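Matching sites in Dye-decolorizing peroxidase tfu_3078 from Thermobifida fusca, a protein that uses heme b and hydrogen peroxide to oxidise many compounds, reacting strongly with anthraquinone dyes and modestly with azo dyes and standard peroxidase substrates (PDB 5FW4 (chain A, 1.80 Å), residues V142-G147 and F184-G189), and in its relative Dye type peroxidase A from Streptomyces lividans (PDB 5MJH (chain B, 1.45 Å), residues V84-G89 and L126-G131). One frame, after least-squares fit of the local backbone (RMSD 0.28 Å); residues are numbered along the deposited sequences.

Structure 1 (5FW4); sequences VTVGIG and FMLQVG.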
loop_
_atom_site.group_PDB
_atom_site.type_symbol
_atom_site.label_atom_id
_atom_site.label_comp_id
_atom_site.label_asym_id
_atom_site.label_seq_id
_atom_site.Cartn_x
_atom_site.Cartn_y
_atom_site.Cartn_z
ATOM N N VAL A 142 13.114 5.140 -11.594
ATOM C CA VAL A 142 13.764 5.714 -10.455
ATOM C C VAL A 142 14.122 7.153 -10.761
ATOM O O VAL A 142 14.708 7.469 -11.809
ATOM C CB VAL A 142 15.074 4.921 -10.108
ATOM C CG1 VAL A 142 15.705 5.506 -8.845
ATOM C CG2 VAL A 142 14.741 3.442 -9.954
ATOM N N THR A 143 13.807 8.011 -9.806
ATOM C CA THR A 143 14.114 9.424 -9.872
ATOM C C THR A 143 14.855 9.831 -8.614
ATOM O O THR A 143 14.487 9.411 -7.510
ATOM C CB THR A 143 12.776 10.255 -9.899
ATOM O OG1 THR A 143 11.818 9.592 -10.706
ATOM C CG2 THR A 143 13.028 11.653 -10.443
ATOM N N VAL A 144 15.876 10.664 -8.779
ATOM C CA VAL A 144 16.689 11.130 -7.662
ATOM C C VAL A 144 16.650 12.631 -7.592
ATOM O O VAL A 144 16.874 13.295 -8.586
ATOM C CB VAL A 144 18.156 10.714 -7.792
ATOM C CG1 VAL A 144 18.938 11.250 -6.605
ATOM C CG2 VAL A 144 18.278 9.194 -7.914
ATOM N N GLY A 145 16.374 13.147 -6.402
ATOM C CA GLY A 145 16.279 14.588 -6.186
ATOM C C GLY A 145 17.116 15.077 -5.015
ATOM O O GLY A 145 17.589 14.294 -4.161
ATOM N N ILE A 146 17.322 16.389 -4.997
ATOM C CA ILE A 146 18.188 17.014 -4.045
ATOM C C ILE A 146 17.430 18.155 -3.380
ATOM O O ILE A 146 16.896 19.021 -4.069
ATOM C CB ILE A 146 19.414 17.559 -4.787
ATOM C CG1 ILE A 146 20.288 16.373 -5.261
ATOM C CG2 ILE A 146 20.171 18.568 -3.925
ATOM C CD1 ILE A 146 21.257 16.682 -6.380
ATOM N N GLY A 147 17.425 18.170 -2.050
ATOM C CA GLY A 147 16.806 19.258 -1.304
ATOM C C GLY A 147 17.785 20.386 -1.060
ATOM O O GLY A 147 19.042 20.196 -1.005
ATOM N N PHE A 184 17.653 14.593 0.341
ATOM C CA PHE A 184 17.513 13.855 -0.881
ATOM C C PHE A 184 16.115 13.304 -1.050
ATOM O O PHE A 184 15.385 13.046 -0.067
ATOM C CB PHE A 184 18.444 12.636 -0.895
ATOM C CG PHE A 184 19.866 12.979 -0.737
ATOM C CD1 PHE A 184 20.604 13.449 -1.813
ATOM C CD2 PHE A 184 20.485 12.824 0.487
ATOM C CE1 PHE A 184 21.956 13.747 -1.656
ATOM C CE2 PHE A 184 21.827 13.131 0.652
ATOM C CZ PHE A 184 22.560 13.581 -0.425
ATOM N N MET A 185 15.814 13.014 -2.300
ATOM C CA MET A 185 14.657 12.216 -2.620
ATOM C C MET A 185 14.914 11.040 -3.528
ATOM O O MET A 185 15.590 11.144 -4.531
ATOM C CB MET A 185 13.578 13.053 -3.306
ATOM C CG MET A 185 12.399 12.174 -3.678
ATOM S SD MET A 185 11.322 12.793 -4.943
ATOM C CE MET A 185 12.367 13.030 -6.357
ATOM N N LEU A 186 14.252 9.953 -3.209
ATOM C CA LEU A 186 14.045 8.887 -4.144
ATOM C C LEU A 186 12.581 8.778 -4.461
ATOM O O LEU A 186 11.781 8.607 -3.546
ATOM C CB LEU A 186 14.502 7.568 -3.532
ATOM C CG LEU A 186 16.013 7.429 -3.383
ATOM C CD1 LEU A 186 16.259 6.123 -2.637
ATOM C CD2 LEU A 186 16.690 7.447 -4.746
ATOM N N GLN A 187 12.239 8.850 -5.744
ATOM C CA GLN A 187 10.919 8.450 -6.205
ATOM C C GLN A 187 11.056 7.174 -7.013
ATOM O O GLN A 187 11.735 7.147 -8.055
ATOM C CB GLN A 187 10.202 9.548 -7.023
ATOM C CG GLN A 187 8.877 9.059 -7.636
ATOM C CD GLN A 187 8.273 9.970 -8.678
ATOM O OE1 GLN A 187 7.072 10.333 -8.596
ATOM N NE2 GLN A 187 9.058 10.322 -9.694
ATOM N N VAL A 188 10.416 6.120 -6.524
ATOM C CA VAL A 188 10.456 4.822 -7.167
ATOM C C VAL A 188 9.038 4.458 -7.548
ATOM O O VAL A 188 8.113 4.502 -6.704
ATOM C CB VAL A 188 11.100 3.773 -6.224
ATOM C CG1 VAL A 188 11.518 2.519 -6.966
ATOM C CG2 VAL A 188 12.281 4.404 -5.508
ATOM N N GLY A 189 8.885 4.071 -8.810
ATOM C CA GLY A 189 7.591 3.720 -9.368
ATOM C C GLY A 189 7.627 2.390 -10.062
ATOM O O GLY A 189 8.638 2.027 -10.687
#

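Structure 2 (5MJH); sequences VTFGFG and LWVQIG.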
loop_
_atom_site.group_PDB
_atom_site.type_symbol
_atom_site.label_atom_id
_atom_site.label_comp_id
_atom_site.label_asym_id
_atom_site.label_seq_id
_atom_site.Cartn_x
_atom_site.Cartn_y
_atom_site.Cartn_z
ATOM N N VAL B 84 13.160 4.983 -11.415
ATOM C CA VAL B 84 13.801 5.514 -10.226
ATOM C C VAL B 84 14.292 6.922 -10.561
ATOM O O VAL B 84 15.031 7.089 -11.534
ATOM C CB VAL B 84 14.974 4.621 -9.744
ATOM C CG1 VAL B 84 15.513 5.123 -8.410
ATOM C CG2 VAL B 84 14.578 3.186 -9.620
ATOM N N THR B 85 14.004 7.888 -9.691
ATOM C CA THR B 85 14.205 9.310 -9.942
ATOM C C THR B 85 14.809 9.933 -8.692
ATOM O O THR B 85 14.354 9.622 -7.613
ATOM C CB THR B 85 12.870 10.073 -10.219
ATOM O OG1 THR B 85 12.063 9.326 -11.131
ATOM C CG2 THR B 85 13.157 11.485 -10.737
ATOM N N PHE B 86 15.869 10.743 -8.856
ATOM C CA PHE B 86 16.697 11.292 -7.761
ATOM C C PHE B 86 16.643 12.808 -7.723
ATOM O O PHE B 86 16.796 13.450 -8.775
ATOM C CB PHE B 86 18.160 10.877 -7.973
ATOM C CG PHE B 86 18.334 9.413 -8.017
ATOM C CD1 PHE B 86 18.233 8.671 -6.839
ATOM C CD2 PHE B 86 18.414 8.753 -9.232
ATOM C CE1 PHE B 86 18.342 7.307 -6.875
ATOM C CE2 PHE B 86 18.516 7.390 -9.279
ATOM C CZ PHE B 86 18.504 6.655 -8.084
ATOM N N GLY B 87 16.469 13.387 -6.525
ATOM C CA GLY B 87 16.578 14.837 -6.331
ATOM C C GLY B 87 17.210 15.243 -5.028
ATOM O O GLY B 87 17.429 14.429 -4.129
ATOM N N PHE B 88 17.489 16.535 -4.932
ATOM C CA PHE B 88 18.296 17.149 -3.889
ATOM C C PHE B 88 17.489 18.235 -3.234
ATOM O O PHE B 88 16.926 19.080 -3.928
ATOM C CB PHE B 88 19.566 17.784 -4.471
ATOM C CG PHE B 88 20.476 16.802 -5.110
ATOM C CD1 PHE B 88 20.320 16.455 -6.436
ATOM C CD2 PHE B 88 21.484 16.180 -4.382
ATOM C CE1 PHE B 88 21.162 15.524 -7.045
ATOM C CE2 PHE B 88 22.331 15.266 -4.983
ATOM C CZ PHE B 88 22.166 14.922 -6.306
ATOM N N GLY B 89 17.495 18.282 -1.916
ATOM C CA GLY B 89 16.714 19.278 -1.201
ATOM C C GLY B 89 17.613 20.461 -0.898
ATOM O O GLY B 89 18.856 20.391 -1.047
ATOM N N LEU B 126 17.796 14.494 0.394
ATOM C CA LEU B 126 17.797 13.730 -0.855
ATOM C C LEU B 126 16.434 13.069 -0.976
ATOM O O LEU B 126 15.890 12.631 0.024
ATOM C CB LEU B 126 18.857 12.638 -0.823
ATOM C CG LEU B 126 20.319 13.069 -0.870
ATOM C CD1 LEU B 126 21.247 11.954 -0.396
ATOM C CD2 LEU B 126 20.659 13.508 -2.278
ATOM N N TRP B 127 15.940 12.937 -2.201
ATOM C CA TRP B 127 14.649 12.364 -2.450
ATOM C C TRP B 127 14.758 11.329 -3.548
ATOM O O TRP B 127 15.488 11.519 -4.540
ATOM C CB TRP B 127 13.726 13.475 -2.874
ATOM C CG TRP B 127 12.320 13.028 -3.257
ATOM C CD1 TRP B 127 11.254 12.678 -2.417
ATOM C CD2 TRP B 127 11.820 12.996 -4.581
ATOM N NE1 TRP B 127 10.151 12.431 -3.175
ATOM C CE2 TRP B 127 10.441 12.634 -4.505
ATOM C CE3 TRP B 127 12.399 13.247 -5.835
ATOM C CZ2 TRP B 127 9.644 12.484 -5.655
ATOM C CZ3 TRP B 127 11.613 13.126 -6.962
ATOM C CH2 TRP B 127 10.246 12.756 -6.866
ATOM N N VAL B 128 14.087 10.191 -3.362
ATOM C CA VAL B 128 14.016 9.172 -4.382
ATOM C C VAL B 128 12.559 8.769 -4.618
ATOM O O VAL B 128 11.758 8.532 -3.662
ATOM C CB VAL B 128 14.826 7.877 -3.993
ATOM C CG1 VAL B 128 14.922 6.941 -5.164
ATOM C CG2 VAL B 128 16.208 8.253 -3.460
ATOM N N GLN B 129 12.200 8.697 -5.903
ATOM C CA GLN B 129 10.849 8.308 -6.308
ATOM C C GLN B 129 10.967 6.975 -7.037
ATOM O O GLN B 129 11.630 6.863 -8.058
ATOM C CB GLN B 129 10.207 9.358 -7.236
ATOM C CG GLN B 129 8.885 8.913 -7.841
ATOM C CD GLN B 129 8.346 9.914 -8.864
ATOM O OE1 GLN B 129 8.967 10.116 -9.936
ATOM N NE2 GLN B 129 7.241 10.556 -8.553
ATOM N N ILE B 130 10.283 5.952 -6.551
ATOM C CA ILE B 130 10.279 4.659 -7.156
ATOM C C ILE B 130 8.871 4.357 -7.587
ATOM O O ILE B 130 7.963 4.621 -6.840
ATOM C CB ILE B 130 10.757 3.625 -6.127
ATOM C CG1 ILE B 130 12.245 3.841 -5.923
ATOM C CG2 ILE B 130 10.532 2.210 -6.615
ATOM C CD1 ILE B 130 12.767 3.116 -4.738
ATOM N N GLY B 131 8.673 3.867 -8.805
ATOM C CA GLY B 131 7.332 3.438 -9.246
ATOM C C GLY B 131 7.440 2.282 -10.185
ATOM O O GLY B 131 8.440 2.122 -10.901
HETATM O O HOH W 1 10.448 7.187 -10.582
#

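Structure 1 (5FW4)
T143 OG1 has two hydrogen-bond partners: Q187 NE2, its side chain lying alongside T143, donates at 3.0 Å with the oxygen nearly in the amide plane, and P72 O is the other. Backbone bonds pair T143 with Q187 and G145 with M185 in an antiparallel ladder. Strand 141-146 is the outermost of four in the ferredoxin-like N-terminal half, and its I146 backbone bonds A413 of strand 404-414 in the C-terminal half. Beside T143, M185 starts with CG anti to the backbone N (chi1 178°) and bends at chi3 (58°), bringing CE within 4.0 Å of G145 N. On the other face, V144 CG2 lies 4.0 Å from L186 CD2, alongside it. F184 CB approaches G145 O to 3.8 Å, and its CD1 is 4.5 Å from I146 CG1. V142 CG2 meets V188 CG1 at 4.5 Å.

Structure 2 (5MJH)
T85 OG1 is gripped by two partners: a water donates to it at 2.7 Å, and P20 O forms a second hydrogen bond. The same water donates to Q129 O at 2.8 Å, tying the two strands together. The Q129 side chain lies alongside T85. Backbone bonds pair T85 with Q129 and G87 with W127 in an antiparallel ladder. Beside T85, W127 starts with CG anti to the backbone N (chi1 177°), and a chi2 of 78° turns the benzo part of the indole toward the partner strand, with CE3 4.1 Å from G87 N. On the other face, F86 CE1 lies 3.8 Å from V128 CG1, the two side chains alongside each other. L126 CB approaches G87 O to 4.0 Å, and its CD2 is 3.5 Å from F88 CD2. V84 CG1 meets I130 CG1 at 4.3 Å.

Structure 1 against structure 2
The sharpest difference is a paired exchange on one face of the ladder, where V144(A) and L186(A) correspond to F86(B) and V128(B). The larger member changes strand. CG2 of V144(A) and CG of F86(B) are 0.2 Å apart, so the ring begins where one valine branch stands and carries CE1, CE2 and CZ beyond it, while CG1 of V144(A) has no counterpart. Across the ladder L186(A) reaches out with CD1 and CD2, which V128(B) lacks; V128(B) instead has CG1, unmatched in L186(A). V144(A) touches L186(A), as F86(B) touches V128(B).

A second pair trades aromatic for aliphatic bulk. CD1 of F184(A) and CD2 of L126(B) are 0.5 Å apart, but CE1, CE2 and CZ exist only in F184(A) and CD1 of L126(B) is extra. Opposite, F88(B) adds CD2, CE2 and CZ to the place of I146(A), whose CG2 is unmatched. The ring thus sits on the other strand, and the contact between the pair is retained. Bulk appears to be redistributed between the strands within an unmoved ladder: comparable CA atoms coincide within the error, and the backbone bonds of T143(A) with Q187(A) and G145(A) with M185(A) recur in structure 2.

On the opposite face, W127(B) follows the course of M185(A): SD of M185(A) and CD2 of W127(B) are 0.6 Å apart, as are CE of M185(A) and CE3 of W127(B). The indole extends further with CD1, NE1, CZ2 and CH2. T143(A) and T85(B) keep their place, touching M185(A) and W127(B) respectively. At V188(A) and I130(B), CG2 of V188(A) and CG1 of I130(B) are 0.7 Å apart, and CD1 of I130(B) has no counterpart in V188(A).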